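Local coordinates for uncharacterized protein (Bacillus thuringiensis serovar kurstaki, PDB 4XE7) that is a ParM-type bacterial actin-like protein that probably polymerises into nucleotide-dependent filaments of the bacterial cytoskeleton, as its plasmid-segregating relatives do, at residues F26-E29 / I33-F36; S295-R300 / Q305-P310. One frame throughout, in Å; residues are numbered along the deposited sequence.

Contact 1. Residues F26-E29 / I33-F36; sequences FLNE and IESF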
ATOM      1  N   PHE A  26       2.396  -2.870 -10.998  1.00 21.06           N
ATOM      2  CA  PHE A  26       2.715  -3.028 -12.417  1.00 18.14           C
ATOM      3  C   PHE A  26       2.445  -4.443 -12.880  1.00 18.16           C
ATOM      4  O   PHE A  26       2.219  -5.342 -12.070  1.00 20.88           O
ATOM      5  CB  PHE A  26       4.177  -2.651 -12.700  1.00 19.27           C
ATOM      6  CG  PHE A  26       5.181  -3.558 -12.039  1.00 19.33           C
ATOM      7  CD1 PHE A  26       5.823  -4.556 -12.760  1.00 31.62           C
ATOM      8  CD2 PHE A  26       5.480  -3.414 -10.694  1.00 21.22           C
ATOM      9  CE1 PHE A  26       6.759  -5.401 -12.152  1.00 20.87           C
ATOM     10  CE2 PHE A  26       6.410  -4.260 -10.079  1.00 20.57           C
ATOM     11  CZ  PHE A  26       7.046  -5.245 -10.812  1.00 23.66           C
ATOM     12  N   LEU A  27       2.456  -4.649 -14.189  1.00 23.86           N
ATOM     13  CA  LEU A  27       2.295  -5.997 -14.713  1.00 19.87           C
ATOM     14  C   LEU A  27       3.667  -6.622 -14.908  1.00 20.26           C
ATOM     15  O   LEU A  27       4.535  -6.064 -15.581  1.00 19.25           O
ATOM     16  CB  LEU A  27       1.496  -5.987 -16.013  1.00 19.89           C
ATOM     17  CG  LEU A  27       0.045  -5.529 -15.813  1.00 30.16           C
ATOM     18  CD1 LEU A  27      -0.711  -5.473 -17.144  1.00 31.99           C
ATOM     19  CD2 LEU A  27      -0.679  -6.468 -14.816  1.00 21.59           C
ATOM     20  N   ASN A  28       3.880  -7.775 -14.280  1.00 19.02           N
ATOM     21  CA  ASN A  28       5.187  -8.393 -14.348  1.00 21.75           C
ATOM     22  C   ASN A  28       5.245  -9.283 -15.586  1.00 18.82           C
ATOM     23  O   ASN A  28       4.398  -9.165 -16.481  1.00 17.99           O
ATOM     24  CB  ASN A  28       5.501  -9.161 -13.056  1.00 26.11           C
ATOM     25  CG  ASN A  28       4.493 -10.275 -12.759  1.00 27.08           C
ATOM     26  OD1 ASN A  28       3.780 -10.751 -13.647  1.00 21.26           O
ATOM     27  ND2 ASN A  28       4.453 -10.706 -11.495  1.00 23.32           N
ATOM     28  N   GLU A  29       6.229 -10.170 -15.672  1.00 24.69           N
ATOM     29  CA  GLU A  29       6.359 -10.936 -16.911  1.00 27.66           C
ATOM     30  C   GLU A  29       5.290 -12.026 -17.073  1.00 25.20           C
ATOM     31  O   GLU A  29       4.995 -12.450 -18.185  1.00 21.27           O
ATOM     32  CB  GLU A  29       7.759 -11.524 -17.013  1.00 26.54           C
ATOM     33  CG  GLU A  29       8.797 -10.440 -17.257  1.00 28.48           C
ATOM     34  CD  GLU A  29      10.203 -10.972 -17.226  1.00 44.06           C
ATOM     35  OE1 GLU A  29      10.681 -11.313 -16.120  1.00 46.73           O
ATOM     36  OE2 GLU A  29      10.821 -11.050 -18.310  1.00 46.58           O
ATOM     37  N   ILE A  33      -0.421  -8.611 -11.585  1.00 17.93           N
ATOM     38  CA  ILE A  33      -0.168  -7.346 -10.896  1.00 21.44           C
ATOM     39  C   ILE A  33       0.829  -7.568  -9.775  1.00 23.26           C
ATOM     40  O   ILE A  33       0.600  -8.400  -8.913  1.00 22.72           O
ATOM     41  CB  ILE A  33      -1.468  -6.729 -10.321  1.00 19.45           C
ATOM     42  CG1 ILE A  33      -2.467  -6.506 -11.458  1.00 22.46           C
ATOM     43  CG2 ILE A  33      -1.162  -5.403  -9.574  1.00 21.90           C
ATOM     44  CD1 ILE A  33      -3.797  -5.961 -11.025  1.00 23.52           C
ATOM     45  N   GLU A  34       1.933  -6.828  -9.808  1.00 20.57           N
ATOM     46  CA  GLU A  34       2.961  -6.878  -8.773  1.00 24.79           C
ATOM     47  C   GLU A  34       3.091  -5.494  -8.116  1.00 28.70           C
ATOM     48  O   GLU A  34       3.103  -4.476  -8.802  1.00 21.92           O
ATOM     49  CB  GLU A  34       4.294  -7.335  -9.385  1.00 19.84           C
ATOM     50  CG  GLU A  34       5.378  -7.654  -8.390  1.00 27.93           C
ATOM     51  CD  GLU A  34       6.482  -8.523  -8.988  1.00 29.69           C
ATOM     52  OE1 GLU A  34       6.151  -9.477  -9.721  1.00 27.99           O
ATOM     53  OE2 GLU A  34       7.674  -8.236  -8.752  1.00 30.57           O
ATOM     54  N   SER A  35       3.162  -5.453  -6.792  1.00 20.50           N
ATOM     55  CA  SER A  35       3.174  -4.179  -6.068  1.00 21.17           C
ATOM     56  C   SER A  35       4.212  -4.135  -4.969  1.00 26.63           C
ATOM     57  O   SER A  35       4.489  -5.155  -4.306  1.00 20.63           O
ATOM     58  CB  SER A  35       1.808  -3.892  -5.444  1.00 16.91           C
ATOM     59  OG  SER A  35       0.806  -3.804  -6.433  1.00 23.32           O
ATOM     60  N   PHE A  36       4.782  -2.946  -4.784  1.00 23.50           N
ATOM     61  CA  PHE A  36       5.588  -2.654  -3.603  1.00 21.86           C
ATOM     62  C   PHE A  36       5.506  -1.165  -3.263  1.00 29.20           C
ATOM     63  O   PHE A  36       4.968  -0.357  -4.035  1.00 20.23           O
ATOM     64  CB  PHE A  36       7.042  -3.090  -3.797  1.00 26.84           C
ATOM     65  CG  PHE A  36       7.744  -2.422  -4.952  1.00 24.49           C
ATOM     66  CD1 PHE A  36       7.771  -3.022  -6.205  1.00 18.16           C
ATOM     67  CD2 PHE A  36       8.390  -1.199  -4.781  1.00 21.82           C
ATOM     68  CE1 PHE A  36       8.420  -2.415  -7.270  1.00 24.98           C
ATOM     69  CE2 PHE A  36       9.062  -0.588  -5.840  1.00 17.19           C
ATOM     70  CZ  PHE A  36       9.058  -1.196  -7.091  1.00 23.63           C
TER

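Contact 2. Residues S295-R300 / Q305-P310; sequences SPFKTR and QRLVMP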
ATOM      1  N   SER A 295       6.295 -11.271  26.637  1.00 24.79           N
ATOM      2  CA  SER A 295       5.030 -11.724  26.075  1.00 25.11           C
ATOM      3  C   SER A 295       5.272 -12.345  24.701  1.00 24.77           C
ATOM      4  O   SER A 295       6.304 -12.104  24.101  1.00 22.05           O
ATOM      5  CB  SER A 295       4.048 -10.553  25.974  1.00 28.03           C
ATOM      6  OG  SER A 295       4.465  -9.627  24.991  1.00 33.07           O
ATOM      7  N   PRO A 296       4.324 -13.158  24.203  1.00 23.94           N
ATOM      8  CA  PRO A 296       4.654 -13.928  22.997  1.00 17.31           C
ATOM      9  C   PRO A 296       4.739 -13.143  21.677  1.00 29.74           C
ATOM     10  O   PRO A 296       5.242 -13.718  20.710  1.00 29.72           O
ATOM     11  CB  PRO A 296       3.527 -14.967  22.926  1.00 25.12           C
ATOM     12  CG  PRO A 296       2.416 -14.414  23.776  1.00 27.35           C
ATOM     13  CD  PRO A 296       3.085 -13.629  24.852  1.00 23.60           C
ATOM     14  N   PHE A 297       4.278 -11.889  21.621  1.00 26.30           N
ATOM     15  CA  PHE A 297       4.354 -11.109  20.378  1.00 17.79           C
ATOM     16  C   PHE A 297       5.104  -9.805  20.588  1.00 29.23           C
ATOM     17  O   PHE A 297       5.027  -9.219  21.656  1.00 24.43           O
ATOM     18  CB  PHE A 297       2.947 -10.808  19.821  1.00 21.97           C
ATOM     19  CG  PHE A 297       2.227 -12.026  19.360  1.00 19.24           C
ATOM     20  CD1 PHE A 297       2.491 -12.562  18.110  1.00 22.02           C
ATOM     21  CD2 PHE A 297       1.356 -12.678  20.195  1.00 17.85           C
ATOM     22  CE1 PHE A 297       1.861 -13.708  17.688  1.00 28.48           C
ATOM     23  CE2 PHE A 297       0.722 -13.820  19.784  1.00 21.91           C
ATOM     24  CZ  PHE A 297       0.978 -14.342  18.527  1.00 22.42           C
ATOM     25  N   LYS A 298       5.806  -9.358  19.550  1.00 31.17           N
ATOM     26  CA  LYS A 298       6.645  -8.165  19.601  1.00 36.57           C
ATOM     27  C   LYS A 298       5.853  -6.877  19.463  1.00 27.33           C
ATOM     28  O   LYS A 298       6.050  -5.920  20.215  1.00 28.23           O
ATOM     29  CB  LYS A 298       7.691  -8.221  18.483  1.00 51.12           C
ATOM     30  CG  LYS A 298       8.960  -8.989  18.822  1.00 54.70           C
ATOM     31  CD  LYS A 298       9.290  -8.925  20.308  1.00 62.33           C
ATOM     32  CE  LYS A 298      10.695  -8.349  20.522  1.00 67.40           C
ATOM     33  NZ  LYS A 298      11.749  -9.070  19.740  1.00 63.76           N
ATOM     34  N   THR A 299       4.968  -6.860  18.476  1.00 22.08           N
ATOM     35  CA  THR A 299       4.229  -5.665  18.086  1.00 26.54           C
ATOM     36  C   THR A 299       2.850  -6.108  17.631  1.00 20.51           C
ATOM     37  O   THR A 299       2.610  -7.317  17.494  1.00 23.98           O
ATOM     38  CB  THR A 299       4.907  -4.905  16.929  1.00 32.66           C
ATOM     39  OG1 THR A 299       4.910  -5.745  15.765  1.00 35.15           O
ATOM     40  CG2 THR A 299       6.341  -4.499  17.275  1.00 31.03           C
ATOM     41  N   ARG A 300       1.964  -5.154  17.363  1.00 27.25           N
ATOM     42  CA  ARG A 300       0.651  -5.472  16.810  1.00 28.90           C
ATOM     43  C   ARG A 300       0.804  -6.081  15.428  1.00 33.15           C
ATOM     44  O   ARG A 300       0.010  -6.932  15.018  1.00 22.64           O
ATOM     45  CB  ARG A 300      -0.239  -4.234  16.725  1.00 25.73           C
ATOM     46  CG  ARG A 300      -0.361  -3.459  18.024  1.00 29.86           C
ATOM     47  CD  ARG A 300      -1.230  -2.223  17.822  1.00 25.23           C
ATOM     48  NE  ARG A 300      -1.387  -1.456  19.052  1.00 27.87           N
ATOM     49  CZ  ARG A 300      -0.987  -0.197  19.208  1.00 29.97           C
ATOM     50  NH1 ARG A 300      -0.415   0.450  18.201  1.00 23.79           N
ATOM     51  NH2 ARG A 300      -1.175   0.422  20.366  1.00 27.40           N
ATOM     52  N   GLN A 305       0.589 -10.386  11.365  1.00 22.28           N
ATOM     53  CA  GLN A 305       1.229 -11.166  10.304  1.00 25.22           C
ATOM     54  C   GLN A 305       1.355 -12.652  10.648  1.00 25.70           C
ATOM     55  O   GLN A 305       1.106 -13.502   9.794  1.00 29.62           O
ATOM     56  CB  GLN A 305       2.619 -10.606   9.970  1.00 28.19           C
ATOM     57  CG  GLN A 305       2.609  -9.182   9.404  1.00 44.74           C
ATOM     58  CD  GLN A 305       1.629  -8.997   8.245  1.00 60.18           C
ATOM     59  OE1 GLN A 305       0.755  -8.124   8.281  1.00 59.90           O
ATOM     60  NE2 GLN A 305       1.777  -9.818   7.209  1.00 68.10           N
ATOM     61  N   ARG A 306       1.752 -12.970  11.882  1.00 23.04           N
ATOM     62  CA  ARG A 306       2.016 -14.371  12.249  1.00 23.53           C
ATOM     63  C   ARG A 306       0.771 -15.162  12.669  1.00 27.98           C
ATOM     64  O   ARG A 306       0.598 -16.315  12.267  1.00 27.69           O
ATOM     65  CB  ARG A 306       3.053 -14.447  13.380  1.00 26.43           C
ATOM     66  CG  ARG A 306       4.491 -14.416  12.905  1.00 28.37           C
ATOM     67  CD  ARG A 306       5.410 -13.967  14.015  1.00 34.84           C
ATOM     68  NE  ARG A 306       5.444 -14.937  15.094  1.00 50.19           N
ATOM     69  CZ  ARG A 306       5.416 -14.622  16.381  1.00 50.82           C
ATOM     70  NH1 ARG A 306       5.361 -13.354  16.757  1.00 40.00           N
ATOM     71  NH2 ARG A 306       5.452 -15.579  17.291  1.00 58.93           N
ATOM     72  N   LEU A 307      -0.075 -14.557  13.498  1.00 27.00           N
ATOM     73  CA  LEU A 307      -1.232 -15.265  14.033  1.00 21.48           C
ATOM     74  C   LEU A 307      -2.497 -15.080  13.197  1.00 23.36           C
ATOM     75  O   LEU A 307      -3.135 -16.068  12.813  1.00 28.01           O
ATOM     76  CB  LEU A 307      -1.519 -14.824  15.476  1.00 28.05           C
ATOM     77  CG  LEU A 307      -2.644 -15.600  16.189  1.00 29.94           C
ATOM     78  CD1 LEU A 307      -2.303 -17.087  16.283  1.00 23.04           C
ATOM     79  CD2 LEU A 307      -2.923 -15.045  17.581  1.00 21.34           C
ATOM     80  N   VAL A 308      -2.869 -13.828  12.916  1.00 13.77           N
ATOM     81  CA  VAL A 308      -4.192 -13.548  12.347  1.00 20.92           C
ATOM     82  C   VAL A 308      -4.312 -13.836  10.850  1.00 22.80           C
ATOM     83  O   VAL A 308      -5.258 -14.507  10.427  1.00 22.28           O
ATOM     84  CB  VAL A 308      -4.596 -12.084  12.590  1.00 27.14           C
ATOM     85  CG1 VAL A 308      -5.807 -11.675  11.710  1.00 12.82           C
ATOM     86  CG2 VAL A 308      -4.871 -11.851  14.079  1.00 28.21           C
ATOM     87  N   MET A 309      -3.361 -13.330  10.063  1.00 24.92           N
ATOM     88  CA  MET A 309      -3.472 -13.348   8.601  1.00 22.66           C
ATOM     89  C   MET A 309      -3.603 -14.751   7.998  1.00 26.05           C
ATOM     90  O   MET A 309      -4.419 -14.931   7.104  1.00 22.89           O
ATOM     91  CB  MET A 309      -2.281 -12.627   7.942  1.00 22.12           C
ATOM     92  CG  MET A 309      -2.472 -11.129   7.737  1.00 29.74           C
ATOM     93  SD  MET A 309      -4.086 -10.678   7.024  1.00 41.29           S
ATOM     94  CE  MET A 309      -4.690  -9.645   8.343  1.00 61.56           C
ATOM     95  N   PRO A 310      -2.803 -15.738   8.459  1.00 28.66           N
ATOM     96  CA  PRO A 310      -2.999 -17.072   7.874  1.00 31.86           C
ATOM     97  C   PRO A 310      -4.423 -17.600   8.040  1.00 25.83           C
ATOM     98  O   PRO A 310      -4.978 -18.164   7.101  1.00 29.38           O
ATOM     99  CB  PRO A 310      -1.995 -17.945   8.648  1.00 34.88           C
ATOM    100  CG  PRO A 310      -0.893 -16.989   9.003  1.00 28.87           C
ATOM    101  CD  PRO A 310      -1.622 -15.709   9.348  1.00 26.23           C
TER

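Contact 1. Residues F26-E29 / I33-F36
F26 and E34 face each other as an antiparallel hydrogen-bonded pair, and the N-H and the C=O of each are used. F26 N gives its hydrogen to E34 O at 2.8 Å. E34 N returns one to F26 O at 2.7 Å, almost straight at 171°. F26 O also receives a CA-H contact from I33. The carboxylate of E34 is held at both oxygens. OE1 takes the N-H of N28 ND2 at 2.7 Å; the oxygen lies in the plane of the N28 amide, while amide and carboxylate planes stand 77° apart. OE2 forms a salt bridge with R140 of helix 123-140. The other end of the N28 amide, OD1, accepts N32 N within the turn. This is the closing end of the beta hairpin formed by strands 21-27 and 33-45, second and third in the mixed eight-stranded sheet, inside the outermost strand 13-17. Above the backbone bonds the F26 ring lies alongside E34. E34 CB makes a CH-pi contact over one ring face, 4.0 Å from the centroid. CG of F26 sits between its backbone N and carbonyl carbon (chi1 65°), which turns the ring across the partner strand. Ring atom CE2 then meets F36 CE1 at 3.9 Å. On the opposite sheet face L27 CD2 touches I33 CG1 at 3.8 Å, with L408 of helix 402-418 against both residues.

Contact 2. Residues S295-R300 / Q305-P310
R306 reaches from the helix back to the loop before it and lays its guanidinium beside the ring of F297. From CB the R306 chain leaves toward the loop. CB, CG, CD and NE only carry the group toward residues 295-300; CZ and the two terminal nitrogens do the touching. The chain bends at chi3 (66°), and this turn brings the guanidinium against the phenyl ring. CZ comes to 3.9 Å from F297 CE1. That ring atom lies over one face of the guanidinium, toward its rim. NH1 is the nearest atom of the group, 3.3 Å from F297 CD1. The two planes are tilted 43° apart, so this is an oblique contact and not a flat stack. D302 OD2 forms a salt bridge to NH1 and also accepts K298 N, so it ties the loop backbone and the arginine together. P296 O lies at the edge of the guanidinium, near its plane, but NH2 is a long 3.9 Å from it.

Farther along the F297 ring, CZ meets L307 CB at 4.0 Å and L307 CD2 at 4.1 Å. These two side chains cross at about a right angle. V327 of strand 326-329 touches both of them, and L272 of helix 265-279 also packs on F297. The aromatic ring is therefore buried, while R306 lies exposed at its border. The chain enters helix 300-317 at R300, right after T299, and is already helical between the segments. T299 is the N-cap, with OG1 accepting D302 N. The arrangement is that of a capped helix start: a threonine N-cap, with a hydrophobic residue two places before it folded back onto the first turns of the helix.

How the contacts relate
Neither contact is wholly buried, but the centre of contact 1 is about 13 Å from the centre of the chain, that of contact 2 about 20 Å. The two share no helix or strand and do not touch; their nearest atoms are about 13 Å apart. Contact 1 joins neighbouring strands of a sheet, and its backbone bonds set the pairing. Contact 2 joins a loop to the helix that follows it and has no hydrogen bond across the segments. Each has an aromatic residue beside a charged one. In contact 1 the acidic group bonds across the hairpin and to a neighbouring helix; in contact 2 the basic group pairs within its own helix.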